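Local structure of RNA N6-adenosine-methyltransferase METTL16,RNA N6-adenosine-methyltransferase METTL16 (Homo sapiens, 6M1U) at residues A[141-144]-A[145-149]. The protein methylates the N6 position of adenosine in RNAs such as U6 small nuclear RNA, here represented by its vertebrate conserved region. Residues are numbered along the deposited sequence; the frame is centred on the assembly and turned at random.
Sequences LCTY and IRNQI
L141, C142, T143 and Y144 each accept a backbone hydrogen bond from the residue four places later. These are successive i to i+4 bonds of helix 136-153. I145 N donates to L141 O at 2.9 Å and R146 N to C142 O at 3.0 Å. N147 N donates to T143 O and Q148 N to Y144 O in the same way.

The main polar side-chain meeting is Y144 with Q148, one turn on. The two side chains lie side by side and point the same way. Y144 has CG anti to its backbone N (chi1 172°), which runs the ring along the helix toward Q148. Q148 bends at chi2 (58°), and its OE1 comes to 2.7 Å from Y144 OH. The ring and amide planes are 59° apart, and OE1 approaches the ring obliquely. Both side chains also touch I41 of helix 30-44.

Apolar contact joins L141 and I145. The end of I145 is applied to the branch of L141, with I145 CD1 3.7 Å from L141 CG. I145 CG1 and CD1 also lie against L141 O. I145 continues into the core on I38, L42 and I114, while L141 packs on F110 and L45. C142, R146 and I149 touch F6 of strand 4-8.

On the exposed side, N147 lies one turn after T143, its side chain near T143 O. T143 turns its hydroxyl back along the helix, where OG1 hydrogen-bonds to N139 O.

The chemistry implies an amphipathic helix. Its apolar residues pack against strands of the antiparallel sheet and helix 30-44, Y144 and Q148 border that packing with polar ends, and T143 and N147 face solvent.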
loop_
_atom_site.group_PDB
_atom_site.type_symbol
_atom_site.label_atom_id
_atom_site.label_comp_id
_atom_site.label_asym_id
_atom_site.label_seq_id
_atom_site.Cartn_x
_atom_site.Cartn_y
_atom_site.Cartn_z
ATOM N N LEU A 141 -6.051 -8.176 1.420
ATOM C CA LEU A 141 -4.856 -7.398 1.742
ATOM C C LEU A 141 -5.045 -5.919 1.425
ATOM O O LEU A 141 -4.584 -5.048 2.173
ATOM C CB LEU A 141 -3.672 -7.952 0.960
ATOM C CG LEU A 141 -2.312 -7.326 1.200
ATOM C CD1 LEU A 141 -2.074 -7.288 2.690
ATOM C CD2 LEU A 141 -1.223 -8.136 0.473
ATOM N N CYS A 142 -5.712 -5.624 0.302
ATOM C CA CYS A 142 -5.945 -4.244 -0.096
ATOM C C CYS A 142 -6.902 -3.562 0.860
ATOM O O CYS A 142 -6.660 -2.428 1.290
ATOM C CB CYS A 142 -6.494 -4.188 -1.518
ATOM S SG CYS A 142 -6.811 -2.493 -2.082
ATOM N N THR A 143 -8.011 -4.233 1.185
ATOM C CA THR A 143 -8.926 -3.683 2.177
ATOM C C THR A 143 -8.225 -3.496 3.511
ATOM O O THR A 143 -8.500 -2.524 4.220
ATOM C CB THR A 143 -10.153 -4.581 2.351
ATOM O OG1 THR A 143 -10.717 -4.881 1.072
ATOM C CG2 THR A 143 -11.223 -3.879 3.171
ATOM N N TYR A 144 -7.297 -4.392 3.862
ATOM C CA TYR A 144 -6.605 -4.234 5.133
ATOM C C TYR A 144 -5.691 -3.023 5.102
ATOM O O TYR A 144 -5.752 -2.174 6.000
ATOM C CB TYR A 144 -5.818 -5.486 5.492
ATOM C CG TYR A 144 -4.938 -5.266 6.701
ATOM C CD1 TYR A 144 -5.482 -5.223 7.978
ATOM C CD2 TYR A 144 -3.562 -5.087 6.563
ATOM C CE1 TYR A 144 -4.680 -5.008 9.094
ATOM C CE2 TYR A 144 -2.756 -4.860 7.662
ATOM C CZ TYR A 144 -3.315 -4.826 8.932
ATOM O OH TYR A 144 -2.504 -4.603 10.035
ATOM N N ILE A 145 -4.857 -2.913 4.060
ATOM C CA ILE A 145 -3.890 -1.815 3.979
ATOM C C ILE A 145 -4.599 -0.466 4.027
ATOM O O ILE A 145 -4.299 0.383 4.873
ATOM C CB ILE A 145 -3.034 -1.948 2.708
ATOM C CG1 ILE A 145 -2.081 -3.147 2.833
ATOM C CG2 ILE A 145 -2.309 -0.608 2.418
ATOM C CD1 ILE A 145 -1.546 -3.692 1.497
ATOM N N ARG A 146 -5.535 -0.249 3.102
ATOM C CA ARG A 146 -6.317 0.980 3.084
ATOM C C ARG A 146 -6.978 1.232 4.432
ATOM O O ARG A 146 -7.062 2.379 4.883
ATOM C CB ARG A 146 -7.355 0.899 1.968
ATOM C CG ARG A 146 -8.229 2.117 1.811
ATOM C CD ARG A 146 -9.151 1.925 0.630
ATOM N NE ARG A 146 -10.014 3.078 0.402
ATOM C CZ ARG A 146 -10.768 3.225 -0.684
ATOM N NH1 ARG A 146 -10.737 2.280 -1.626
ATOM N NH2 ARG A 146 -11.543 4.300 -0.833
ATOM N N ASN A 147 -7.424 0.169 5.109
ATOM C CA ASN A 147 -7.961 0.343 6.454
ATOM C C ASN A 147 -6.869 0.796 7.405
ATOM O O ASN A 147 -7.056 1.747 8.172
ATOM C CB ASN A 147 -8.623 -0.948 6.944
ATOM C CG ASN A 147 -10.078 -1.096 6.444
ATOM O OD1 ASN A 147 -10.551 -0.332 5.576
ATOM N ND2 ASN A 147 -10.788 -2.086 6.989
ATOM N N GLN A 148 -5.696 0.174 7.317
ATOM C CA GLN A 148 -4.593 0.572 8.183
ATOM C C GLN A 148 -4.217 2.032 7.954
ATOM O O GLN A 148 -3.910 2.750 8.913
ATOM C CB GLN A 148 -3.390 -0.349 7.965
ATOM C CG GLN A 148 -2.567 -0.556 9.225
ATOM C CD GLN A 148 -3.384 -1.129 10.374
ATOM O OE1 GLN A 148 -3.856 -2.257 10.309
ATOM N NE2 GLN A 148 -3.556 -0.344 11.430
ATOM N N ILE A 149 -4.256 2.496 6.694
ATOM C CA ILE A 149 -3.916 3.891 6.405
ATOM C C ILE A 149 -4.810 4.822 7.195
ATOM O O ILE A 149 -4.340 5.781 7.818
ATOM C CB ILE A 149 -4.018 4.208 4.902
ATOM C CG1 ILE A 149 -2.746 3.784 4.160
ATOM C CG2 ILE A 149 -4.294 5.703 4.701
ATOM C CD1 ILE A 149 -2.777 4.146 2.678
#